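Oxidoreductase, Gfo/Idh/MocA family (Vibrio cholerae, PDB 1XEA) probably binds a nicotinamide dinucleotide in its Rossmann domain and uses it in an oxidation-reduction reaction whose substrate is not established. Local coordinates at residues Q131-L136 / V226-D231; R145-E150 / V175-Q180; T54-V59 / H76-A81; F82-G87 / E104-L109. All coordinates share one frame; numbering follows the deposited sequence.

Contact 1. Residues Q131-L136 / V226-D231; sequences QHLSEL and VTASYD
Leu133 packs against strand 223-230, its two methyls sharing the work. CD1 meets the methyl of Ala228 (Leu133 CD1 to Ala228 CB 3.7 Å), whereas Leu133 CD2 lies close to the plane of the Tyr230 ring, at its edge, beside Tyr230 CE1 at 3.6 Å and closest to Tyr230 OH at 3.3 Å. A first torsion that leaves CG anti to the carbonyl carbon (chi1 -44°) puts the branch there, and the Leu133 and Tyr230 side chains run obliquely to one another. Leu133 is also the N-cap residue of helix 134-138: its O accepts from Leu136 N at 3.0 Å, so the residue that packs on the strand also starts the helix.

Two residues on, Glu135 supplies the polar half of the contact. The phenol of Tyr230 donates to its carboxylate, OH to OE1 at 2.6 Å, reaching the oxygen 39° out of the carboxylate plane. Ring and carboxylate planes stand 62° apart, and Glu135 CD lies at the ring edge. A bend in the chain turns the group back on the tyrosine. Glu135 OE2 accepts from Ala143 N, so each oxygen has its own donor, a pairing that should fix the rotation of the carboxylate. A bound nickel(II) ion lies about 4 Å from this side chain. Tyr230 itself packs on Ala143 and Leu144.

With 210 Å² buried in all, the arrangement is helix-on-sheet packing, a helix start lying against one face of the large mixed sheet of the C-terminal domain typical of Gfo/Idh/MocA oxidoreductases.

Contact 2. Residues R145-E150 / V175-Q180; sequences RSLRWE and VNLSRQ
Glu150 OE2 is gripped from two subunits: Arg148 NE of its own strand forms a salt bridge with it at 3.1 Å, and Arg148 NH2 of the second subunit forms another. This charged pair belongs to the subunit interface; Leu147 and Trp149 of the same strand instead direct their CB atoms toward segment 175-180, the side where the contact proper is made by apolar side chains, with no hydrogen bond across it.

Val175 CG2 meets Trp149 CB at 3.2 Å, and its line to the indole is oblique. CG1 of Val175 faces the backbone, 4.0 Å from Leu147 O. Two residues earlier on the strand, Leu147 CD2 reaches Leu177 CD1 at 3.5 Å, the two side chains crossing at about a right angle. Leu147 gets there with CG anti to its nitrogen (chi1 174°).

The turn carrying Val175 and Leu177 has bonds of its own. Asn176 is the centre of an inverse gamma turn, with Leu177 N donating to Val175 O at 2.7 Å. Asn176 OD1 takes Gln180 N on a lone pair at 2.7 Å, almost straight at 177°, and ND2 returns a longer bond to Gln180 O.

The contact thus joins the end of helix 160-175 to strand 146-152, which runs between strands 209-216 and 223-230 in the sheet: Val175 also touches Leu211, Leu147 packs on Ala228, and Trp149 lies on Val226 while its NE1 bonds Glu224.

Contact 3. Residues T54-V59 / H76-A81; sequences TDYRDV and HSTLAA
Tyr56 and Leu79 make the main contact, which is of CH-pi type. Leu79 CD2 lies over one face of the Tyr56 ring, 3.7 Å from its centroid and 24° off the normal, displaced toward the rim on the CG side: Tyr56 CG is its nearest atom, at 3.4 Å. A first torsion that wedges CG between the backbone nitrogen and the carbonyl carbon (chi1 72°) carries the ring toward the helix, and the second (chi2 81°) sets the turn of the ring that presents its face to Leu79.

Ordinary van der Waals packing adds little. At the hydroxyl end of the ring, Thr78 CG2 approaches Tyr56 OH at 4.1 Å, the two side chains at about a right angle.

Ring-to-ring contact comes from further along the same helix, where Phe82 meets Tyr56 edge-to-face.

Between the charged side chains of segment 54-59, Asp55 and Arg57 lie close together, but the detail of their pairing is doubtful.

The total burial is 123 Å². Leu79 also packs on Ile8 and Ile69 of the parallel sheet, so its side chain lies between sheet and loop. Such packing, of a crossover helix against the sheet and the loop leading into strand 66-69, belongs to the dinucleotide-binding Rossmann fold.

Contact 4. Residues F82-G87 / E104-L109; sequences FFLHLG and ENLYEL
Leu106 is the first residue of segment 104-109 to meet Leu84. The backbone makes the nearer approach: Leu84 CD1 stands 3.7 Å from Leu106 O, while the methyls Leu84 CD1 and Leu106 CD2 are 4.2 Å apart. These two side chains cross at about a right angle. Both have CG anti to the carbonyl carbon, and for Leu84 (chi1 -79°) this extends the branch across to the other helix. Leu106 reaches the contact with its end, and the same residue packs on Ala80 and Ala81, about one turn before Leu84 on helix 76-85.

Tyr107 points its CB away from segment 82-87; its side chain packs on Ile289 and Leu293 of helix 286-311, and its OH bonds Leu117 O.

One turn after Leu106 comes Leu109, whose CD2 lies 4.2 Å from Leu84 CB. Here the two segments come nearest by CA atoms, Leu84 CA to Leu109 CA at 7.3 Å. Leu84 is thus met near its base by Leu109 and at its tip by Leu106, in an apolar contact without a hydrogen bond that buries 162 Å².

Helices 76-85 and 100-112 lie side by side as successive connections of the parallel sheet, with strand 90-93 between them in the chain and Leu106 reaching Leu117 of strand 117-120.

In the fold
From the N terminus, contact 3 closes the first loop, 54-81, which spans strand 66-69. Contact 4 follows in series, closing 82-109 round strand 90-93. The two share helix 76-85 and touch, for instance through Ala80 CB and Leu106 CD2 (3.6 Å), so together they tie a loop and two helices of the Rossmann domain. Contact 1 then opens a much longer loop, 131-231, inside which contact 2 is nested. These two meet on neighbouring strands 146-152 and 223-230 of the mixed sheet, and both touch the second subunit. Contacts 1 and 3 lie on opposite sides of the chain's centre, their own centres about 39 Å apart.

Contact 1. Residues Q131-L136 / V226-D231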
# COMPACT_ATOMS: atom_id res chain seq x y z
N GLN A 131 7.31 -4.23 -20.48
CA GLN A 131 6.23 -5.18 -20.70
C GLN A 131 4.89 -4.47 -20.79
O GLN A 131 4.02 -4.86 -21.57
CB GLN A 131 6.17 -6.19 -19.57
CG GLN A 131 4.88 -6.98 -19.54
CD GLN A 131 4.84 -7.97 -18.38
OE1 GLN A 131 3.77 -8.47 -18.01
NE2 GLN A 131 6.02 -8.26 -17.80
N HIS A 132 4.74 -3.42 -19.99
CA HIS A 132 3.51 -2.66 -19.96
C HIS A 132 3.54 -1.42 -20.85
O HIS A 132 2.57 -1.12 -21.54
CB HIS A 132 3.18 -2.28 -18.51
CG HIS A 132 2.81 -3.44 -17.65
ND1 HIS A 132 1.55 -4.01 -17.66
CD2 HIS A 132 3.53 -4.17 -16.76
CE1 HIS A 132 1.51 -5.03 -16.83
NE2 HIS A 132 2.70 -5.15 -16.27
N LEU A 133 4.67 -0.70 -20.85
CA LEU A 133 4.81 0.51 -21.65
C LEU A 133 5.69 0.26 -22.88
O LEU A 133 6.92 0.30 -22.79
CB LEU A 133 5.41 1.62 -20.79
CG LEU A 133 4.80 1.72 -19.39
CD1 LEU A 133 5.62 2.69 -18.56
CD2 LEU A 133 3.36 2.16 -19.49
N SER A 134 5.06 0.00 -24.03
CA SER A 134 5.79 -0.28 -25.27
C SER A 134 6.70 0.86 -25.70
O SER A 134 7.76 0.64 -26.28
CB SER A 134 4.81 -0.64 -26.40
OG SER A 134 3.81 0.34 -26.58
N GLU A 135 6.27 2.09 -25.42
CA GLU A 135 7.05 3.25 -25.76
C GLU A 135 8.47 3.13 -25.16
O GLU A 135 9.43 3.60 -25.75
CB GLU A 135 6.38 4.52 -25.23
CG GLU A 135 5.17 5.02 -26.03
CD GLU A 135 3.92 4.14 -25.92
OE1 GLU A 135 3.74 3.45 -24.89
OE2 GLU A 135 3.11 4.16 -26.87
N LEU A 136 8.61 2.50 -24.01
CA LEU A 136 9.94 2.37 -23.46
C LEU A 136 10.71 1.29 -24.18
O LEU A 136 11.90 1.44 -24.47
CB LEU A 136 9.93 2.07 -21.96
CG LEU A 136 9.64 3.29 -21.08
CD1 LEU A 136 9.74 2.87 -19.64
CD2 LEU A 136 10.61 4.41 -21.37
N VAL A 226 8.48 5.71 -11.17
CA VAL A 226 8.24 6.03 -12.57
C VAL A 226 6.72 6.15 -12.76
O VAL A 226 5.95 5.29 -12.33
CB VAL A 226 8.80 4.95 -13.49
CG1 VAL A 226 8.62 5.37 -14.93
CG2 VAL A 226 10.25 4.73 -13.16
N THR A 227 6.32 7.25 -13.38
CA THR A 227 4.91 7.53 -13.63
C THR A 227 4.73 7.78 -15.10
O THR A 227 5.41 8.63 -15.68
CB THR A 227 4.45 8.79 -12.91
OG1 THR A 227 4.57 8.63 -11.50
CG2 THR A 227 3.01 9.09 -13.27
N ALA A 228 3.81 7.04 -15.72
CA ALA A 228 3.55 7.21 -17.14
C ALA A 228 2.07 7.46 -17.36
O ALA A 228 1.23 6.87 -16.69
CB ALA A 228 4.00 5.97 -17.89
N SER A 229 1.73 8.32 -18.30
CA SER A 229 0.32 8.52 -18.54
C SER A 229 -0.02 8.59 -20.01
O SER A 229 0.76 9.09 -20.83
CB SER A 229 -0.18 9.77 -17.82
OG SER A 229 0.09 10.93 -18.58
N TYR A 230 -1.19 8.07 -20.34
CA TYR A 230 -1.71 8.06 -21.69
C TYR A 230 -3.08 8.67 -21.57
O TYR A 230 -3.39 9.33 -20.57
CB TYR A 230 -1.83 6.63 -22.20
CG TYR A 230 -0.53 5.87 -22.23
CD1 TYR A 230 0.01 5.32 -21.07
CD2 TYR A 230 0.17 5.70 -23.43
CE1 TYR A 230 1.21 4.62 -21.11
CE2 TYR A 230 1.36 5.00 -23.47
CZ TYR A 230 1.88 4.46 -22.31
OH TYR A 230 3.05 3.75 -22.37
N ASP A 231 -3.93 8.48 -22.57
CA ASP A 231 -5.27 9.03 -22.45
C ASP A 231 -6.10 8.06 -21.62
O ASP A 231 -6.27 6.91 -22.00
CB ASP A 231 -5.90 9.27 -23.82
CG ASP A 231 -5.24 10.43 -24.57
OD1 ASP A 231 -5.10 11.54 -23.98
OD2 ASP A 231 -4.86 10.23 -25.75

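Contact 2. Residues R145-E150 / V175-Q180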
# COMPACT_ATOMS: atom_id res chain seq x y z
N ARG A 145 1.35 10.56 -23.01
CA ARG A 145 0.98 11.96 -22.83
C ARG A 145 1.91 12.58 -21.80
O ARG A 145 2.00 13.80 -21.68
CB ARG A 145 -0.47 12.09 -22.37
CG ARG A 145 -1.48 11.63 -23.41
CD ARG A 145 -1.39 12.47 -24.67
NE ARG A 145 -2.02 11.82 -25.82
CZ ARG A 145 -1.36 11.42 -26.91
NH1 ARG A 145 -0.05 11.62 -27.00
NH2 ARG A 145 -2.02 10.83 -27.91
N SER A 146 2.62 11.73 -21.06
CA SER A 146 3.57 12.19 -20.06
C SER A 146 4.33 11.00 -19.47
O SER A 146 3.83 9.87 -19.46
CB SER A 146 2.85 12.98 -18.95
OG SER A 146 2.58 12.18 -17.81
N LEU A 147 5.55 11.26 -19.01
CA LEU A 147 6.38 10.23 -18.41
C LEU A 147 7.31 10.94 -17.42
O LEU A 147 8.09 11.81 -17.81
CB LEU A 147 7.21 9.50 -19.48
CG LEU A 147 8.25 8.49 -18.97
CD1 LEU A 147 7.54 7.31 -18.32
CD2 LEU A 147 9.14 8.03 -20.10
N ARG A 148 7.22 10.56 -16.15
CA ARG A 148 8.04 11.17 -15.11
C ARG A 148 8.90 10.13 -14.43
O ARG A 148 8.40 9.15 -13.87
CB ARG A 148 7.15 11.86 -14.07
CG ARG A 148 7.91 12.43 -12.89
CD ARG A 148 6.98 13.25 -12.00
NE ARG A 148 6.01 12.43 -11.29
CZ ARG A 148 4.80 12.84 -10.94
NH1 ARG A 148 4.40 14.08 -11.22
NH2 ARG A 148 3.99 12.01 -10.29
N TRP A 149 10.20 10.35 -14.45
CA TRP A 149 11.12 9.43 -13.82
C TRP A 149 11.75 10.12 -12.60
O TRP A 149 12.46 11.11 -12.75
CB TRP A 149 12.19 9.02 -14.84
CG TRP A 149 12.81 7.70 -14.54
CD1 TRP A 149 13.57 7.38 -13.44
CD2 TRP A 149 12.69 6.51 -15.30
NE1 TRP A 149 13.93 6.07 -13.48
CE2 TRP A 149 13.40 5.50 -14.61
CE3 TRP A 149 12.05 6.18 -16.51
CZ2 TRP A 149 13.49 4.19 -15.09
CZ3 TRP A 149 12.14 4.88 -16.97
CH2 TRP A 149 12.85 3.91 -16.26
N GLU A 150 11.45 9.63 -11.41
CA GLU A 150 12.00 10.18 -10.17
C GLU A 150 13.01 9.19 -9.59
O GLU A 150 12.75 7.99 -9.51
CB GLU A 150 10.88 10.41 -9.15
CG GLU A 150 9.80 11.39 -9.59
CD GLU A 150 8.72 11.61 -8.53
OE1 GLU A 150 9.06 12.03 -7.40
OE2 GLU A 150 7.53 11.36 -8.84
N VAL A 175 14.09 8.96 -19.82
CA VAL A 175 12.95 9.75 -20.22
C VAL A 175 13.16 10.39 -21.58
O VAL A 175 12.20 10.79 -22.23
CB VAL A 175 12.69 10.83 -19.17
CG1 VAL A 175 11.61 11.75 -19.64
CG2 VAL A 175 12.29 10.19 -17.85
N ASN A 176 14.42 10.49 -21.99
CA ASN A 176 14.81 11.12 -23.25
C ASN A 176 14.38 10.33 -24.50
O ASN A 176 15.21 9.87 -25.28
CB ASN A 176 16.33 11.32 -23.26
CG ASN A 176 16.77 12.31 -24.29
OD1 ASN A 176 15.97 12.80 -25.08
ND2 ASN A 176 18.06 12.63 -24.29
N LEU A 177 13.08 10.22 -24.68
CA LEU A 177 12.50 9.48 -25.79
C LEU A 177 12.34 10.32 -27.05
O LEU A 177 11.85 9.83 -28.07
CB LEU A 177 11.15 8.93 -25.36
CG LEU A 177 11.12 8.06 -24.10
CD1 LEU A 177 9.71 7.97 -23.58
CD2 LEU A 177 11.69 6.68 -24.38
N SER A 178 12.74 11.59 -26.99
CA SER A 178 12.61 12.49 -28.13
C SER A 178 13.98 12.95 -28.64
O SER A 178 14.07 13.83 -29.50
CB SER A 178 11.80 13.71 -27.73
OG SER A 178 12.54 14.56 -26.86
N ARG A 179 15.03 12.36 -28.08
CA ARG A 179 16.40 12.71 -28.45
C ARG A 179 16.60 14.21 -28.25
O ARG A 179 16.79 14.95 -29.21
CB ARG A 179 16.70 12.34 -29.90
CG ARG A 179 16.46 10.88 -30.23
CD ARG A 179 17.15 10.51 -31.54
NE ARG A 179 17.01 11.54 -32.59
CZ ARG A 179 17.89 12.51 -32.83
NH1 ARG A 179 19.00 12.62 -32.11
NH2 ARG A 179 17.68 13.37 -33.83
N GLN A 180 16.53 14.64 -27.00
CA GLN A 180 16.71 16.04 -26.63
C GLN A 180 18.22 16.21 -26.43
O GLN A 180 18.82 15.52 -25.61
CB GLN A 180 15.96 16.32 -25.32
CG GLN A 180 15.68 17.79 -25.02
CD GLN A 180 14.77 18.44 -26.05
OE1 GLN A 180 13.92 17.79 -26.68
NE2 GLN A 180 14.94 19.75 -26.23

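Contact 3. Residues T54-V59 / H76-A81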
# COMPACT_ATOMS: atom_id res chain seq x y z
N THR A 54 46.19 -8.40 -16.91
CA THR A 54 46.30 -7.17 -16.12
C THR A 54 46.38 -5.92 -16.99
O THR A 54 45.94 -4.84 -16.59
CB THR A 54 47.54 -7.19 -15.21
OG1 THR A 54 47.39 -8.23 -14.24
CG2 THR A 54 47.69 -5.86 -14.48
N ASP A 55 46.97 -6.07 -18.17
CA ASP A 55 47.11 -4.96 -19.10
C ASP A 55 46.07 -5.07 -20.21
O ASP A 55 46.00 -6.08 -20.92
CB ASP A 55 48.51 -4.95 -19.71
CG ASP A 55 48.78 -3.72 -20.54
OD1 ASP A 55 48.07 -3.52 -21.55
OD2 ASP A 55 49.70 -2.95 -20.18
N TYR A 56 45.26 -4.02 -20.37
CA TYR A 56 44.20 -4.01 -21.36
C TYR A 56 44.66 -4.30 -22.78
O TYR A 56 43.84 -4.38 -23.69
CB TYR A 56 43.46 -2.67 -21.32
CG TYR A 56 44.22 -1.49 -21.87
CD1 TYR A 56 44.29 -1.25 -23.24
CD2 TYR A 56 44.85 -0.59 -21.01
CE1 TYR A 56 44.96 -0.14 -23.75
CE2 TYR A 56 45.53 0.53 -21.50
CZ TYR A 56 45.58 0.75 -22.88
OH TYR A 56 46.25 1.85 -23.37
N ARG A 57 45.97 -4.48 -22.97
CA ARG A 57 46.50 -4.76 -24.30
C ARG A 57 46.59 -6.25 -24.56
O ARG A 57 46.24 -6.72 -25.65
CB ARG A 57 47.87 -4.11 -24.46
CG ARG A 57 47.82 -2.61 -24.36
CD ARG A 57 49.10 -2.06 -23.75
NE ARG A 57 48.87 -0.78 -23.10
CZ ARG A 57 49.75 -0.16 -22.32
NH1 ARG A 57 50.93 -0.72 -22.10
NH2 ARG A 57 49.44 1.00 -21.75
N ASP A 58 47.03 -7.00 -23.55
CA ASP A 58 47.17 -8.45 -23.67
C ASP A 58 45.84 -9.09 -24.02
O ASP A 58 45.78 -10.23 -24.48
CB ASP A 58 47.69 -9.04 -22.36
CG ASP A 58 49.05 -8.48 -21.97
OD1 ASP A 58 50.03 -8.71 -22.71
OD2 ASP A 58 49.13 -7.81 -20.92
N VAL A 59 44.77 -8.35 -23.78
CA VAL A 59 43.42 -8.83 -24.06
C VAL A 59 43.27 -9.31 -25.50
O VAL A 59 42.54 -10.27 -25.77
CB VAL A 59 42.38 -7.72 -23.76
CG1 VAL A 59 41.00 -8.15 -24.22
CG2 VAL A 59 42.37 -7.42 -22.26
N HIS A 76 37.58 5.74 -19.76
CA HIS A 76 36.75 5.22 -20.83
C HIS A 76 37.31 5.55 -22.21
O HIS A 76 37.64 4.64 -22.98
CB HIS A 76 35.32 5.75 -20.73
CG HIS A 76 34.57 5.29 -19.51
ND1 HIS A 76 34.82 4.09 -18.89
CD2 HIS A 76 33.54 5.86 -18.84
CE1 HIS A 76 33.97 3.93 -17.89
NE2 HIS A 76 33.19 4.99 -17.83
N SER A 77 37.43 6.83 -22.53
CA SER A 77 37.94 7.26 -23.84
C SER A 77 39.15 6.47 -24.29
O SER A 77 39.20 5.98 -25.41
CB SER A 77 38.29 8.75 -23.83
OG SER A 77 37.12 9.54 -23.87
N THR A 78 40.13 6.36 -23.40
CA THR A 78 41.34 5.64 -23.72
C THR A 78 40.98 4.23 -24.14
O THR A 78 41.10 3.87 -25.31
CB THR A 78 42.26 5.59 -22.52
OG1 THR A 78 42.47 6.92 -22.03
CG2 THR A 78 43.59 4.97 -22.90
N LEU A 79 40.53 3.43 -23.18
CA LEU A 79 40.16 2.05 -23.45
C LEU A 79 39.24 1.91 -24.65
O LEU A 79 39.50 1.13 -25.56
CB LEU A 79 39.49 1.46 -22.21
CG LEU A 79 40.37 1.38 -20.96
CD1 LEU A 79 39.53 0.91 -19.80
CD2 LEU A 79 41.54 0.44 -21.20
N ALA A 80 38.15 2.67 -24.65
CA ALA A 80 37.19 2.63 -25.74
C ALA A 80 37.87 2.79 -27.09
O ALA A 80 37.84 1.89 -27.93
CB ALA A 80 36.14 3.72 -25.55
N ALA A 81 38.47 3.96 -27.30
CA ALA A 81 39.17 4.26 -28.55
C ALA A 81 40.09 3.11 -28.95
O ALA A 81 40.08 2.67 -30.10
CB ALA A 81 39.97 5.55 -28.41

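Contact 4. Residues F82-G87 / E104-L109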
# COMPACT_ATOMS: atom_id res chain seq x y z
N PHE A 82 40.88 2.63 -27.99
CA PHE A 82 41.82 1.55 -28.25
C PHE A 82 41.21 0.37 -29.00
O PHE A 82 41.69 -0.01 -30.07
CB PHE A 82 42.43 1.04 -26.95
CG PHE A 82 43.46 -0.03 -27.14
CD1 PHE A 82 44.62 0.24 -27.87
CD2 PHE A 82 43.29 -1.29 -26.60
CE1 PHE A 82 45.60 -0.73 -28.04
CE2 PHE A 82 44.26 -2.28 -26.77
CZ PHE A 82 45.42 -2.00 -27.49
N PHE A 83 40.16 -0.21 -28.44
CA PHE A 83 39.54 -1.36 -29.09
C PHE A 83 38.68 -0.94 -30.27
O PHE A 83 38.44 -1.74 -31.18
CB PHE A 83 38.71 -2.15 -28.09
CG PHE A 83 39.49 -2.62 -26.91
CD1 PHE A 83 39.66 -1.81 -25.80
CD2 PHE A 83 40.08 -3.88 -26.92
CE1 PHE A 83 40.41 -2.23 -24.72
CE2 PHE A 83 40.83 -4.32 -25.84
CZ PHE A 83 40.99 -3.49 -24.73
N LEU A 84 38.21 0.30 -30.26
CA LEU A 84 37.40 0.78 -31.36
C LEU A 84 38.25 0.85 -32.62
O LEU A 84 37.77 0.56 -33.72
CB LEU A 84 36.81 2.15 -31.05
CG LEU A 84 35.60 2.10 -30.12
CD1 LEU A 84 35.15 3.52 -29.85
CD2 LEU A 84 34.48 1.30 -30.77
N HIS A 85 39.51 1.24 -32.46
CA HIS A 85 40.40 1.33 -33.60
C HIS A 85 40.79 -0.08 -34.07
O HIS A 85 40.86 -0.36 -35.27
CB HIS A 85 41.64 2.15 -33.24
CG HIS A 85 42.66 2.20 -34.33
ND1 HIS A 85 42.36 1.92 -35.64
CD2 HIS A 85 43.99 2.44 -34.29
CE1 HIS A 85 43.47 1.97 -36.36
NE2 HIS A 85 44.47 2.29 -35.56
N LEU A 86 41.05 -0.96 -33.11
CA LEU A 86 41.40 -2.34 -33.41
C LEU A 86 40.22 -3.05 -34.07
O LEU A 86 40.31 -4.24 -34.39
CB LEU A 86 41.78 -3.08 -32.13
CG LEU A 86 42.96 -2.49 -31.37
CD1 LEU A 86 43.01 -3.05 -29.95
CD2 LEU A 86 44.24 -2.79 -32.13
N GLY A 87 39.12 -2.32 -34.24
CA GLY A 87 37.94 -2.89 -34.86
C GLY A 87 37.24 -3.97 -34.06
O GLY A 87 37.06 -5.10 -34.52
N GLU A 104 31.16 12.55 -28.53
CA GLU A 104 31.09 12.77 -29.96
C GLU A 104 32.31 12.16 -30.65
O GLU A 104 32.17 11.49 -31.68
CB GLU A 104 30.98 14.26 -30.26
CG GLU A 104 29.77 14.91 -29.57
CD GLU A 104 29.76 16.41 -29.73
OE1 GLU A 104 30.81 17.04 -29.44
OE2 GLU A 104 28.72 16.98 -30.12
N ASN A 105 33.50 12.36 -30.07
CA ASN A 105 34.73 11.80 -30.64
C ASN A 105 34.62 10.28 -30.77
O ASN A 105 34.72 9.73 -31.86
CB ASN A 105 35.95 12.14 -29.76
CG ASN A 105 36.38 13.60 -29.87
OD1 ASN A 105 36.50 14.15 -30.97
ND2 ASN A 105 36.62 14.24 -28.73
N LEU A 106 34.42 9.61 -29.63
CA LEU A 106 34.30 8.16 -29.61
C LEU A 106 33.30 7.60 -30.63
O LEU A 106 33.54 6.56 -31.25
CB LEU A 106 33.94 7.69 -28.19
CG LEU A 106 35.07 7.82 -27.18
CD1 LEU A 106 34.55 7.63 -25.77
CD2 LEU A 106 36.15 6.80 -27.50
N TYR A 107 32.17 8.28 -30.81
CA TYR A 107 31.20 7.78 -31.78
C TYR A 107 31.64 8.06 -33.20
O TYR A 107 31.43 7.24 -34.09
CB TYR A 107 29.80 8.35 -31.55
CG TYR A 107 28.97 7.44 -30.68
CD1 TYR A 107 28.64 7.82 -29.38
CD2 TYR A 107 28.61 6.17 -31.11
CE1 TYR A 107 27.97 6.95 -28.53
CE2 TYR A 107 27.94 5.29 -30.27
CZ TYR A 107 27.62 5.69 -28.97
OH TYR A 107 27.01 4.82 -28.11
N GLU A 108 32.25 9.23 -33.41
CA GLU A 108 32.74 9.57 -34.74
C GLU A 108 33.78 8.51 -35.09
O GLU A 108 33.75 7.94 -36.18
CB GLU A 108 33.37 10.97 -34.74
CG GLU A 108 32.50 12.05 -35.41
CD GLU A 108 33.13 13.44 -35.36
OE1 GLU A 108 34.32 13.59 -35.71
OE2 GLU A 108 32.42 14.41 -34.98
N LEU A 109 34.67 8.22 -34.14
CA LEU A 109 35.72 7.22 -34.32
C LEU A 109 35.16 5.85 -34.65
O LEU A 109 35.61 5.20 -35.59
CB LEU A 109 36.55 7.13 -33.04
CG LEU A 109 37.57 5.98 -32.94
CD1 LEU A 109 38.59 6.06 -34.06
CD2 LEU A 109 38.28 6.05 -31.59